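Local structure of enoyl-CoA hydratase (Thermus thermophilus, 1WZ8) at the interface of chains A and B. The protein probably catalyses the reversible addition of water across the double bond of enoyl-CoA thioesters, as a crotonase-family lyase that assembles into a hexamer. Residues are numbered along the deposited sequence; one frame, centred on the assembly and turned at random. Chains: chain A/B, enoyl-CoA hydratase.

Contact 1: the interface of chains A and B. Residues chain A 209-210, 213-214; chain B 142, 145, 247, 263.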
# COMPACT_ATOMS: atom_id res chain seq x y z
N GLY A 209 16.76 23.20 -16.97
CA GLY A 209 16.90 21.76 -17.01
C GLY A 209 16.04 21.13 -18.09
O GLY A 209 15.32 21.84 -18.81
N PRO A 210 16.09 19.80 -18.25
CA PRO A 210 15.32 19.07 -19.26
C PRO A 210 13.85 18.96 -18.85
O PRO A 210 13.50 18.24 -17.91
CB PRO A 210 16.02 17.72 -19.30
CG PRO A 210 16.45 17.52 -17.89
CD PRO A 210 16.96 18.89 -17.48
N ALA A 213 12.22 15.31 -18.73
CA ALA A 213 12.87 14.53 -17.69
C ALA A 213 12.48 15.03 -16.30
O ALA A 213 12.27 14.24 -15.39
CB ALA A 213 14.39 14.57 -17.87
N LEU A 214 12.37 16.35 -16.14
CA LEU A 214 11.99 16.92 -14.85
C LEU A 214 10.54 16.54 -14.52
O LEU A 214 10.23 16.17 -13.38
CB LEU A 214 12.14 18.44 -14.87
CG LEU A 214 13.58 18.96 -14.74
CD1 LEU A 214 13.65 20.44 -15.11
CD2 LEU A 214 14.08 18.73 -13.31
N LEU B 142 19.39 13.98 -14.65
CA LEU B 142 18.83 15.22 -15.18
C LEU B 142 19.85 15.98 -16.04
O LEU B 142 19.48 16.65 -16.99
CB LEU B 142 18.31 16.10 -14.05
CG LEU B 142 16.92 15.75 -13.48
CD1 LEU B 142 15.86 15.99 -14.54
CD2 LEU B 142 16.90 14.29 -13.03
N GLY B 145 19.87 14.41 -19.33
CA GLY B 145 18.66 14.68 -20.09
C GLY B 145 17.56 13.65 -19.96
O GLY B 145 16.64 13.63 -20.78
N GLU B 247 15.96 15.57 -25.53
CA GLU B 247 16.68 16.01 -24.34
C GLU B 247 17.90 15.13 -24.08
O GLU B 247 18.96 15.63 -23.69
CB GLU B 247 15.74 16.03 -23.14
CG GLU B 247 14.50 16.88 -23.37
CD GLU B 247 13.60 16.98 -22.16
OE1 GLU B 247 13.68 16.11 -21.27
OE2 GLU B 247 12.78 17.93 -22.11
N PHE B 263 18.91 22.50 -23.29
CA PHE B 263 17.68 21.76 -23.49
C PHE B 263 16.59 22.55 -24.21
O PHE B 263 16.41 23.74 -23.97
CB PHE B 263 17.19 21.24 -22.13
CG PHE B 263 18.12 20.25 -21.50
CD1 PHE B 263 18.69 20.48 -20.25
CD2 PHE B 263 18.46 19.07 -22.18
CE1 PHE B 263 19.56 19.56 -19.68
CE2 PHE B 263 19.34 18.15 -21.61
CZ PHE B 263 19.89 18.40 -20.36
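A:Pro210 packs against the aromatic ring of B:Phe263, its CB over the face of the ring and 3.8 Å from the centre, a CH-pi contact. The two side chains lie side by side and point the same way, and CD of the proline reaches CE1 of B:Phe263 at 3.5 Å. On chain B the ring comes from the C-terminal tail. The preceding A:Gly209 lies along the same ring, near CD1.

B:Leu142 makes the second apolar group. Its CD1 methyl meets CD2 of A:Leu214 at 3.5 Å, a tight approach. The same methyl lies 3.7 Å from CG of A:Pro210, and the leucine crosses the proline at about a right angle. The backbone carbonyl O of B:Leu142 makes a separate van der Waals contact, 3.3 Å from CG of A:Pro210. The proline is thus held between B:Leu142, B:Phe263 and the carboxylate end of B:Glu247.

A hydrogen bond joins the chains at the first turn of helix 211-226. There the backbone N of A:Ala213 donates to B:Glu247, a residue at the start of helix 246-256. The glutamate is extended beyond CG (chi2 -177°), which carries its carboxylate to the helix start, where a negative group would probably be favoured by the helix dipole. Carboxylate oxygen OE1 accepts through its syn lone pair, 3.0 Å from A:Ala213 N, with an angle of 153° at the hydrogen.

Contact 2: the interface of chains A and B. Residues chain A 128, 187, 202, 206; chain B 166-167, 170-171.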
# COMPACT_ATOMS: atom_id res chain seq x y z
N ILE A 128 10.48 22.45 -4.13
CA ILE A 128 11.64 22.97 -3.42
C ILE A 128 11.23 24.24 -2.69
O ILE A 128 10.66 25.15 -3.29
CB ILE A 128 12.80 23.29 -4.39
CG1 ILE A 128 13.28 22.00 -5.06
CG2 ILE A 128 13.94 23.95 -3.63
CD1 ILE A 128 14.40 22.20 -6.06
N ALA A 187 14.48 22.23 1.73
CA ALA A 187 15.78 22.04 1.10
C ALA A 187 16.89 23.00 1.51
O ALA A 187 18.03 22.58 1.75
CB ALA A 187 15.63 22.07 -0.42
N VAL A 202 17.13 29.10 -7.95
CA VAL A 202 16.74 27.70 -8.03
C VAL A 202 15.74 27.52 -9.16
O VAL A 202 15.87 26.61 -9.99
CB VAL A 202 16.10 27.24 -6.69
CG1 VAL A 202 15.56 25.82 -6.83
CG2 VAL A 202 17.14 27.29 -5.58
N LEU A 206 16.07 25.30 -12.66
CA LEU A 206 15.10 24.28 -13.04
C LEU A 206 14.58 24.55 -14.44
O LEU A 206 14.37 23.62 -15.22
CB LEU A 206 13.94 24.26 -12.04
CG LEU A 206 14.30 23.71 -10.65
CD1 LEU A 206 13.22 24.09 -9.66
CD2 LEU A 206 14.47 22.20 -10.73
N LYS B 166 14.16 15.64 -3.66
CA LYS B 166 13.80 16.51 -4.77
C LYS B 166 14.87 17.55 -5.07
O LYS B 166 15.14 17.83 -6.24
CB LYS B 166 12.46 17.20 -4.50
CG LYS B 166 11.27 16.30 -4.76
CD LYS B 166 9.96 17.02 -4.55
CE LYS B 166 8.80 16.14 -5.00
NZ LYS B 166 7.50 16.81 -4.75
N TYR B 167 15.48 18.11 -4.04
CA TYR B 167 16.51 19.12 -4.24
C TYR B 167 17.73 18.59 -4.99
O TYR B 167 18.15 19.17 -5.99
CB TYR B 167 16.95 19.70 -2.89
CG TYR B 167 18.01 20.76 -3.00
CD1 TYR B 167 17.71 22.04 -3.45
CD2 TYR B 167 19.34 20.49 -2.66
CE1 TYR B 167 18.69 23.02 -3.58
CE2 TYR B 167 20.33 21.45 -2.79
CZ TYR B 167 20.00 22.72 -3.25
OH TYR B 167 20.98 23.67 -3.37
N LEU B 170 16.41 16.76 -8.68
CA LEU B 170 15.92 17.66 -9.71
C LEU B 170 16.96 18.67 -10.18
O LEU B 170 16.93 19.11 -11.32
CB LEU B 170 14.67 18.40 -9.22
CG LEU B 170 13.45 17.54 -8.89
CD1 LEU B 170 12.30 18.42 -8.44
CD2 LEU B 170 13.05 16.73 -10.13
N LEU B 171 17.88 19.02 -9.28
CA LEU B 171 18.93 19.99 -9.59
C LEU B 171 20.30 19.42 -9.91
O LEU B 171 21.21 20.15 -10.30
CB LEU B 171 19.07 20.98 -8.44
CG LEU B 171 17.96 22.01 -8.27
CD1 LEU B 171 18.22 22.85 -7.04
CD2 LEU B 171 17.90 22.89 -9.51
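B:Leu171, the last residue of helix 162-171, meets chain A with both of its methyl groups. CD2 touches CD2 of A:Leu206 at 3.7 Å, the two side chains crossing at about a right angle. The other branch, CD1, lies 4.0 Å from CG1 of A:Val202 and equally near CD1 of A:Ile128, so one methyl bridges a helix residue and a strand residue of the partner. An alanine in place of B:Leu171 would lack both methyl branches and would probably leave A:Leu206, A:Val202 and A:Ile128 without their shared partner, opening a gap between the chains.

One helical turn earlier, B:Tyr167 receives A:Ala187. The CB methyl of the alanine sits 3.7 Å from CB of B:Tyr167 and also touches CG and CD1. It stands off the plane of the ring at this CG/CD1 corner, beyond the ring outline. With CG opposite the backbone N (chi1 -180°), the ring and its phenol OH lead away from the methyl, and the root of the side chain makes the contact. B:Leu170 adds a looser contact, its CB 4.1 Å from CD2 of A:Leu206.

Behind these side chains stand the elements that present them. A:Val202 and A:Leu206 are one turn apart on helix 195-207, so they offer their methyls to B:Leu171 from one side. A:Ile128 begins strand 128-132; its extended chain (chi2 179°) carries CD1 towards the helix of chain B. A:Ala187 comes from the loop just before strand 188-190. The end of one helix is thereby fitted against a helix, a strand and a loop of its neighbour, an apolar patch that helps join two subunits within the hexamer.

The C-alpha centres of contact 1 and contact 2 are about 13 Å apart, and both belong to one interface between two copies of the protein. They have no residue in common, but on chain A the end of helix 195-207 in contact 2 is followed closely by the loop residues A:Gly209 and A:Pro210 and helix 211-226 of contact 1. Chain B supplies helix 162-171 to contact 2, and helix 141-144, helix 246-256 and the C-terminal tail to contact 1. The apolar contact 2 and contact 1, which adds a hydrogen bond, probably work together to fix how neighbouring subunits are set in the hexamer.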